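NAD-dependent epimerase/dehydratase domain-containing protein (Ruegeria pomeroyi DSS-3, PDB 3IUS) is of unknown function but, as a member of the NAD-dependent epimerase/dehydratase family with a Rossmann-type fold, probably binds a dinucleotide cofactor. Local coordinates at residues D209-A222 and L268-L280. Sequence-based numbering, arbitrary orientation. Where two conformers were deposited one is given.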
ATOM      1  N   ASP A 209       5.206   3.239  -8.951  1.00 13.66           N
ATOM      2  CA  ASP A 209       5.342   4.115 -10.105  1.00 18.48           C
ATOM      3  C   ASP A 209       6.514   3.721 -11.013  1.00 15.49           C
ATOM      4  O   ASP A 209       7.113   2.656 -10.847  1.00 13.56           O
ATOM      5  CB  ASP A 209       5.397   5.590  -9.680  1.00 13.76           C
ATOM      6  CG  ASP A 209       6.713   5.973  -9.056  1.00 13.83           C
ATOM      7  OD1 ASP A 209       7.694   5.205  -9.184  1.00 16.68           O
ATOM      8  OD2 ASP A 209       6.770   7.064  -8.444  1.00 15.22           O
ATOM      9  N   ASP A 210       6.823   4.585 -11.975  1.00 13.27           N
ATOM     10  CA  ASP A 210       7.759   4.258 -13.045  1.00 14.20           C
ATOM     11  C   ASP A 210       9.229   4.469 -12.707  1.00 17.51           C
ATOM     12  O   ASP A 210      10.105   4.062 -13.470  1.00 15.33           O
ATOM     13  CB  ASP A 210       7.430   5.076 -14.294  1.00 13.21           C
ATOM     14  CG  ASP A 210       6.185   4.586 -14.997  1.00 14.21           C
ATOM     15  OD1 ASP A 210       5.703   3.496 -14.644  1.00 20.91           O
ATOM     16  OD2 ASP A 210       5.694   5.297 -15.895  1.00 18.23           O
ATOM     17  N   GLU A 211       9.506   5.112 -11.580  1.00 16.53           N
ATOM     18  CA  GLU A 211      10.862   5.574 -11.325  1.00 18.31           C
ATOM     19  C   GLU A 211      11.386   5.247  -9.928  1.00 17.63           C
ATOM     20  O   GLU A 211      11.211   6.030  -8.987  1.00 16.02           O
ATOM     21  CB  GLU A 211      10.966   7.075 -11.595  1.00 20.78           C
ATOM     22  CG  GLU A 211      12.364   7.628 -11.423  1.00 19.87           C
ATOM     23  CD  GLU A 211      12.504   9.043 -11.949  1.00 21.93           C
ATOM     24  OE1 GLU A 211      11.601   9.507 -12.672  1.00 19.40           O
ATOM     25  OE2 GLU A 211      13.525   9.691 -11.638  1.00 19.11           O
ATOM     26  N   PRO A 212      12.019   4.072  -9.789  1.00 22.15           N
ATOM     27  CA  PRO A 212      12.763   3.769  -8.568  1.00 13.41           C
ATOM     28  C   PRO A 212      13.690   4.932  -8.283  1.00 13.57           C
ATOM     29  O   PRO A 212      14.374   5.394  -9.195  1.00 14.83           O
ATOM     30  CB  PRO A 212      13.572   2.542  -8.961  1.00 20.57           C
ATOM     31  CG  PRO A 212      12.693   1.839  -9.953  1.00 16.73           C
ATOM     32  CD  PRO A 212      11.959   2.916 -10.706  1.00 18.06           C
ATOM     33  N   VAL A 213      13.705   5.393  -7.046  1.00 13.79           N
ATOM     34  CA  VAL A 213      14.406   6.628  -6.739  1.00 13.98           C
ATOM     35  C   VAL A 213      15.190   6.529  -5.440  1.00 15.73           C
ATOM     36  O   VAL A 213      14.714   5.973  -4.457  1.00 16.17           O
ATOM     37  CB  VAL A 213      13.415   7.820  -6.696  1.00 15.49           C
ATOM     38  CG1 VAL A 213      12.344   7.606  -5.630  1.00 17.00           C
ATOM     39  CG2 VAL A 213      14.153   9.126  -6.450  1.00 16.71           C
ATOM     40  N   PRO A 214      16.418   7.061  -5.435  1.00 16.84           N
ATOM     41  CA  PRO A 214      17.170   7.170  -4.184  1.00 23.70           C
ATOM     42  C   PRO A 214      16.397   8.058  -3.214  1.00 21.47           C
ATOM     43  O   PRO A 214      15.983   9.149  -3.604  1.00 14.79           O
ATOM     44  CB  PRO A 214      18.467   7.861  -4.617  1.00 23.72           C
ATOM     45  CG  PRO A 214      18.596   7.543  -6.082  1.00 19.81           C
ATOM     46  CD  PRO A 214      17.187   7.529  -6.598  1.00 17.57           C
ATOM     47  N   PRO A 215      16.187   7.590  -1.972  1.00 23.62           N
ATOM     48  CA  PRO A 215      15.378   8.311  -0.985  1.00 15.07           C
ATOM     49  C   PRO A 215      15.896   9.733  -0.783  1.00 15.32           C
ATOM     50  O   PRO A 215      15.112  10.649  -0.552  1.00 15.53           O
ATOM     51  CB  PRO A 215      15.575   7.482   0.295  1.00 18.45           C
ATOM     52  CG  PRO A 215      16.808   6.643   0.022  1.00 18.43           C
ATOM     53  CD  PRO A 215      16.681   6.318  -1.422  1.00 21.44           C
ATOM     54  N   GLN A 216      17.205   9.905  -0.897  1.00 15.32           N
ATOM     55  CA  GLN A 216      17.814  11.224  -0.685  1.00 15.58           C
ATOM     56  C   GLN A 216      17.411  12.226  -1.769  1.00 17.20           C
ATOM     57  O   GLN A 216      17.487  13.438  -1.563  1.00 18.98           O
ATOM     58  CB  GLN A 216      19.342  11.123  -0.579  1.00 20.57           C
ATOM     59  CG  GLN A 216      20.062  10.662  -1.846  1.00 19.07           C
ATOM     60  CD  GLN A 216      20.219   9.148  -1.914  1.00 20.99           C
ATOM     61  OE1 GLN A 216      19.415   8.413  -1.359  1.00 14.98           O
ATOM     62  NE2 GLN A 216      21.271   8.684  -2.583  1.00 21.00           N
ATOM     63  N   ASP A 217      16.978  11.714  -2.920  1.00 19.80           N
ATOM     64  CA  ASP A 217      16.582  12.573  -4.033  1.00 19.38           C
ATOM     65  C   ASP A 217      15.186  13.138  -3.806  1.00 17.19           C
ATOM     66  O   ASP A 217      14.868  14.234  -4.256  1.00 15.54           O
ATOM     67  CB  ASP A 217      16.616  11.801  -5.355  1.00 17.05           C
ATOM     68  CG  ASP A 217      18.028  11.575  -5.873  1.00 22.37           C
ATOM     69  OD1 ASP A 217      19.000  11.986  -5.204  1.00 23.34           O
ATOM     70  OD2 ASP A 217      18.159  10.995  -6.967  1.00 22.97           O
ATOM     71  N   VAL A 218      14.336  12.374  -3.130  1.00 15.92           N
ATOM     72  CA  VAL A 218      12.992  12.853  -2.852  1.00 16.93           C
ATOM     73  C   VAL A 218      13.064  14.027  -1.887  1.00 18.99           C
ATOM     74  O   VAL A 218      12.496  15.098  -2.133  1.00 19.58           O
ATOM     75  CB  VAL A 218      12.111  11.748  -2.285  1.00 20.19           C
ATOM     76  CG1 VAL A 218      10.713  12.280  -2.013  1.00 22.17           C
ATOM     77  CG2 VAL A 218      12.053  10.593  -3.266  1.00 15.14           C
ATOM     78  N   ILE A 219      13.776  13.808  -0.790  1.00 16.21           N
ATOM     79  CA  ILE A 219      14.040  14.842   0.202  1.00 19.79           C
ATOM     80  C   ILE A 219      14.644  16.080  -0.455  1.00 24.88           C
ATOM     81  O   ILE A 219      14.212  17.210  -0.202  1.00 18.33           O
ATOM     82  CB  ILE A 219      14.996  14.303   1.279  1.00 19.31           C
ATOM     83  CG1 ILE A 219      14.289  13.252   2.138  1.00 28.09           C
ATOM     84  CG2 ILE A 219      15.563  15.443   2.132  1.00 16.89           C
ATOM     85  CD1 ILE A 219      15.196  12.551   3.128  1.00 27.61           C
ATOM     86  N   ALA A 220      15.645  15.870  -1.303  1.00 21.97           N
ATOM     87  CA  ALA A 220      16.276  16.983  -1.999  1.00 18.35           C
ATOM     88  C   ALA A 220      15.278  17.761  -2.857  1.00 17.08           C
ATOM     89  O   ALA A 220      15.278  18.981  -2.869  1.00 16.68           O
ATOM     90  CB  ALA A 220      17.442  16.489  -2.853  1.00 16.21           C
ATOM     91  N   TYR A 221      14.422  17.046  -3.584  1.00 16.17           N
ATOM     92  CA  TYR A 221      13.498  17.713  -4.497  1.00 16.14           C
ATOM     93  C   TYR A 221      12.432  18.509  -3.749  1.00 16.42           C
ATOM     94  O   TYR A 221      12.027  19.586  -4.190  1.00 16.55           O
ATOM     95  CB  TYR A 221      12.841  16.708  -5.458  1.00 15.79           C
ATOM     96  CG  TYR A 221      12.167  17.388  -6.627  1.00 15.72           C
ATOM     97  CD1 TYR A 221      12.884  18.237  -7.466  1.00 26.19           C
ATOM     98  CD2 TYR A 221      10.816  17.192  -6.893  1.00 19.30           C
ATOM     99  CE1 TYR A 221      12.276  18.868  -8.532  1.00 27.68           C
ATOM    100  CE2 TYR A 221      10.201  17.822  -7.955  1.00 20.46           C
ATOM    101  CZ  TYR A 221      10.936  18.652  -8.776  1.00 22.94           C
ATOM    102  OH  TYR A 221      10.328  19.279  -9.837  1.00 24.23           O
ATOM    103  N   ALA A 222      11.982  17.982  -2.617  1.00 16.53           N
ATOM    104  CA  ALA A 222      11.005  18.675  -1.790  1.00 16.82           C
ATOM    105  C   ALA A 222      11.612  19.996  -1.307  1.00 17.17           C
ATOM    106  O   ALA A 222      10.966  21.041  -1.341  1.00 17.38           O
ATOM    107  CB  ALA A 222      10.596  17.808  -0.611  1.00 16.90           C
ATOM    108  N   LEU A 268      -0.993   5.719 -14.874  1.00 16.57           N
ATOM    109  CA  LEU A 268      -0.579   6.444 -13.680  1.00 18.71           C
ATOM    110  C   LEU A 268      -0.801   7.953 -13.778  1.00 17.57           C
ATOM    111  O   LEU A 268      -0.414   8.589 -14.762  1.00 17.13           O
ATOM    112  CB  LEU A 268       0.890   6.162 -13.372  1.00 15.75           C
ATOM    113  CG  LEU A 268       1.315   4.717 -13.109  1.00 17.82           C
ATOM    114  CD1 LEU A 268       2.816   4.684 -12.782  1.00 18.71           C
ATOM    115  CD2 LEU A 268       0.482   4.104 -11.985  1.00 16.43           C
ATOM    116  N   LYS A 269      -1.428   8.511 -12.748  1.00 15.55           N
ATOM    117  CA  LYS A 269      -1.605   9.955 -12.628  1.00 14.42           C
ATOM    118  C   LYS A 269      -0.275  10.586 -12.266  1.00 15.00           C
ATOM    119  O   LYS A 269       0.028  11.712 -12.669  1.00 19.17           O
ATOM    120  CB  LYS A 269      -2.614  10.292 -11.528  1.00 20.45           C
ATOM    121  CG  LYS A 269      -4.052   9.903 -11.813  1.00 30.22           C
ATOM    122  CD  LYS A 269      -4.914  10.116 -10.570  1.00 39.44           C
ATOM    123  CE  LYS A 269      -6.398  10.197 -10.910  1.00 44.62           C
ATOM    124  NZ  LYS A 269      -6.960   8.899 -11.383  1.00 47.68           N
ATOM    125  N   TYR A 270       0.511   9.862 -11.481  1.00 17.36           N
ATOM    126  CA  TYR A 270       1.801  10.366 -11.025  1.00 18.39           C
ATOM    127  C   TYR A 270       2.888   9.324 -11.275  1.00 14.04           C
ATOM    128  O   TYR A 270       3.250   8.566 -10.382  1.00 14.08           O
ATOM    129  CB  TYR A 270       1.746  10.749  -9.543  1.00 19.47           C
ATOM    130  CG  TYR A 270       0.602  11.675  -9.190  1.00 18.75           C
ATOM    131  CD1 TYR A 270       0.650  13.025  -9.518  1.00 18.10           C
ATOM    132  CD2 TYR A 270      -0.516  11.206  -8.516  1.00 18.62           C
ATOM    133  CE1 TYR A 270      -0.397  13.881  -9.197  1.00 20.83           C
ATOM    134  CE2 TYR A 270      -1.567  12.054  -8.189  1.00 19.81           C
ATOM    135  CZ  TYR A 270      -1.498  13.390  -8.529  1.00 21.05           C
ATOM    136  OH  TYR A 270      -2.541  14.230  -8.202  1.00 25.28           O
ATOM    137  N   PRO A 271       3.414   9.286 -12.507  1.00 19.49           N
ATOM    138  CA  PRO A 271       4.404   8.290 -12.940  1.00 19.15           C
ATOM    139  C   PRO A 271       5.718   8.351 -12.171  1.00 13.68           C
ATOM    140  O   PRO A 271       6.454   7.368 -12.139  1.00 13.55           O
ATOM    141  CB  PRO A 271       4.643   8.657 -14.414  1.00 22.48           C
ATOM    142  CG  PRO A 271       4.166  10.073 -14.525  1.00 18.55           C
ATOM    143  CD  PRO A 271       2.983  10.130 -13.630  1.00 16.73           C
ATOM    144  N   ASN A 272       6.007   9.494 -11.557  1.00 13.89           N
ATOM    145  CA  ASN A 272       7.246   9.650 -10.807  1.00 18.86           C
ATOM    146  C   ASN A 272       7.109  10.660  -9.676  1.00 15.51           C
ATOM    147  O   ASN A 272       6.128  11.408  -9.615  1.00 14.41           O
ATOM    148  CB  ASN A 272       8.421  10.008 -11.734  1.00 19.22           C
ATOM    149  CG  ASN A 272       8.288  11.391 -12.360  1.00 16.34           C
ATOM    150  OD1 ASN A 272       8.491  12.416 -11.693  1.00 15.58           O
ATOM    151  ND2 ASN A 272       7.982  11.429 -13.655  1.00 15.05           N
ATOM    152  N   TYR A 273       8.097  10.663  -8.782  1.00 14.38           N
ATOM    153  CA  TYR A 273       8.058  11.466  -7.561  1.00 18.56           C
ATOM    154  C   TYR A 273       8.089  12.960  -7.846  1.00 19.47           C
ATOM    155  O   TYR A 273       7.571  13.750  -7.060  1.00 18.61           O
ATOM    156  CB  TYR A 273       9.214  11.096  -6.615  1.00 17.13           C
ATOM    157  CG  TYR A 273      10.562  11.603  -7.064  1.00 14.72           C
ATOM    158  CD1 TYR A 273      11.129  12.738  -6.498  1.00 17.61           C
ATOM    159  CD2 TYR A 273      11.272  10.949  -8.055  1.00 15.79           C
ATOM    160  CE1 TYR A 273      12.362  13.201  -6.915  1.00 20.08           C
ATOM    161  CE2 TYR A 273      12.496  11.404  -8.477  1.00 14.45           C
ATOM    162  CZ  TYR A 273      13.037  12.531  -7.904  1.00 20.20           C
ATOM    163  OH  TYR A 273      14.257  12.974  -8.340  1.00 24.53           O
ATOM    164  N   ARG A 274       8.702  13.352  -8.958  1.00 17.27           N
ATOM    165  CA  ARG A 274       8.782  14.769  -9.295  1.00 17.20           C
ATOM    166  C   ARG A 274       7.415  15.354  -9.634  1.00 17.78           C
ATOM    167  O   ARG A 274       7.074  16.426  -9.156  1.00 17.72           O
ATOM    168  CB  ARG A 274       9.803  15.044 -10.407  1.00 14.74           C
ATOM    169  CG  ARG A 274      11.266  14.928  -9.941  1.00 14.79           C
ATOM    170  CD  ARG A 274      12.256  15.206 -11.070  1.00 22.67           C
ATOM    171  NE  ARG A 274      11.973  14.405 -12.262  1.00 34.45           N
ATOM    172  CZ  ARG A 274      12.292  13.120 -12.393  1.00 32.52           C
ATOM    173  NH1 ARG A 274      12.904  12.490 -11.401  1.00 34.79           N
ATOM    174  NH2 ARG A 274      11.997  12.465 -13.510  1.00 27.61           N
ATOM    175  N   VAL A 275       6.622  14.657 -10.447  1.00 14.72           N
ATOM    176  CA  VAL A 275       5.296  15.172 -10.775  1.00 14.77           C
ATOM    177  C   VAL A 275       4.348  15.028  -9.588  1.00 14.97           C
ATOM    178  O   VAL A 275       3.485  15.883  -9.362  1.00 15.16           O
ATOM    179  CB  VAL A 275       4.696  14.515 -12.041  1.00 23.33           C
ATOM    180  CG1 VAL A 275       5.382  15.059 -13.291  1.00 28.74           C
ATOM    181  CG2 VAL A 275       4.829  13.023 -11.974  1.00 25.53           C
ATOM    182  N   GLY A 276       4.518  13.952  -8.824  1.00 14.94           N
ATOM    183  CA  GLY A 276       3.743  13.756  -7.612  1.00 15.15           C
ATOM    184  C   GLY A 276       4.016  14.850  -6.586  1.00 16.90           C
ATOM    185  O   GLY A 276       3.094  15.412  -5.991  1.00 16.75           O
ATOM    186  N   LEU A 277       5.289  15.152  -6.378  1.00 16.40           N
ATOM    187  CA  LEU A 277       5.678  16.175  -5.406  1.00 15.83           C
ATOM    188  C   LEU A 277       5.242  17.586  -5.792  1.00 18.09           C
ATOM    189  O   LEU A 277       4.853  18.382  -4.931  1.00 17.95           O
ATOM    190  CB  LEU A 277       7.190  16.144  -5.143  1.00 20.68           C
ATOM    191  CG  LEU A 277       7.643  15.449  -3.856  1.00 23.76           C
ATOM    192  CD1 LEU A 277       7.058  14.070  -3.781  1.00 16.53           C
ATOM    193  CD2 LEU A 277       9.167  15.391  -3.731  1.00 17.39           C
ATOM    194  N   GLU A 278       5.329  17.908  -7.076  1.00 15.82           N
ATOM    195  CA  GLU A 278       4.910  19.220  -7.544  1.00 15.96           C
ATOM    196  C   GLU A 278       3.416  19.426  -7.299  1.00 16.08           C
ATOM    197  O   GLU A 278       2.995  20.499  -6.875  1.00 16.59           O
ATOM    198  CB  GLU A 278       5.263  19.404  -9.020  1.00 15.72           C
ATOM    199  CG  GLU A 278       6.747  19.230  -9.297  1.00 44.89           C
ATOM    200  CD  GLU A 278       7.109  19.421 -10.756  1.00 48.04           C
ATOM    201  OE1 GLU A 278       7.182  20.588 -11.200  1.00 54.56           O
ATOM    202  OE2 GLU A 278       7.333  18.406 -11.451  1.00 39.68           O
ATOM    203  N   ALA A 279       2.623  18.387  -7.563  1.00 15.89           N
ATOM    204  CA  ALA A 279       1.186  18.435  -7.312  1.00 19.60           C
ATOM    205  C   ALA A 279       0.849  18.504  -5.823  1.00 17.74           C
ATOM    206  O   ALA A 279      -0.057  19.231  -5.420  1.00 16.56           O
ATOM    207  CB  ALA A 279       0.496  17.228  -7.948  1.00 15.73           C
ATOM    208  N   LEU A 280       1.568  17.731  -5.013  1.00 18.69           N
ATOM    209  CA  LEU A 280       1.349  17.712  -3.571  0.50 19.65           C
ATOM    210  C   LEU A 280       1.605  19.075  -2.946  1.00 16.97           C
ATOM    211  O   LEU A 280       0.848  19.528  -2.087  1.00 17.27           O
ATOM    212  CB  LEU A 280       2.235  16.663  -2.896  0.50 20.45           C
ATOM    213  CG  LEU A 280       1.543  15.351  -2.524  0.50 24.35           C
ATOM    214  CD1 LEU A 280       0.973  14.692  -3.761  0.50 27.75           C
ATOM    215  CD2 LEU A 280       2.493  14.410  -1.792  0.50 22.12           C
TER
HETATM  216  O   HOH W   1       4.653   8.668  -8.002  1.00 11.72           O
HETATM  217  O   HOH W   2       9.279   8.064  -8.353  1.00 15.26           O
HETATM  218  O   HOH W   3      16.061  11.134  -8.967  1.00 20.41           O
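In the C-terminal part of this probably atypical SDR, which follows the Rossmann-type sheet, helix 215-222 and helix 273-280 pack at -34°, with Tyr221 and Tyr273 filling the space between them and the loops that lead into both helices joined at the N-terminal ends of the helices. Tyr221 is a knob in a hole formed by Tyr273, Arg274, Leu277 and Glu278. Its CG lies anti to the backbone N (chi1 -165°), which carries the ring across to the other helix, where Arg274 CG sits over one face, 3.8 Å from the ring centroid, in a CH-pi contact. Leu277 CD2 and Glu278 CG approach the edge of the same ring.

Tyr273 points back towards 209-222. Val213 CG2 rests over a face of its ring, 3.5 Å from Tyr273 CE2, while Tyr221 CB comes in at the edge and Val218 CG2 packs against Tyr273 CD1. A water bridges the Tyr273 hydroxyl to Asp217 OD2.

Arg274, bent at chi3 (-52°), turns its guanidinium onto Glu211 end-on: Arg274 NH1 reaches Glu211 OE2 at 2.9 Å in a nearly straight bond, and NH2 gives OE1 a more bent one at 3.1 Å. Asn272 caps helix 273-280, its OD1 accepting from Val275 N and, weakly, from Arg274 N.

Asp210 N donates to Pro271 O at 2.8 Å. Asp209 OD1 closes an Asx turn onto Glu211 N, whereas its OD2 accepts from a water that also donates to Glu211 O and accepts weakly from Tyr273 N. Asp210 OD1 is held by Lys261 and Asn257. Two helices running the same way, with an Asn N-cap and an end-on Arg-Glu salt bridge at their N-terminal ends, thus build this C-terminal region of an SDR-type, Rossmann-based protein.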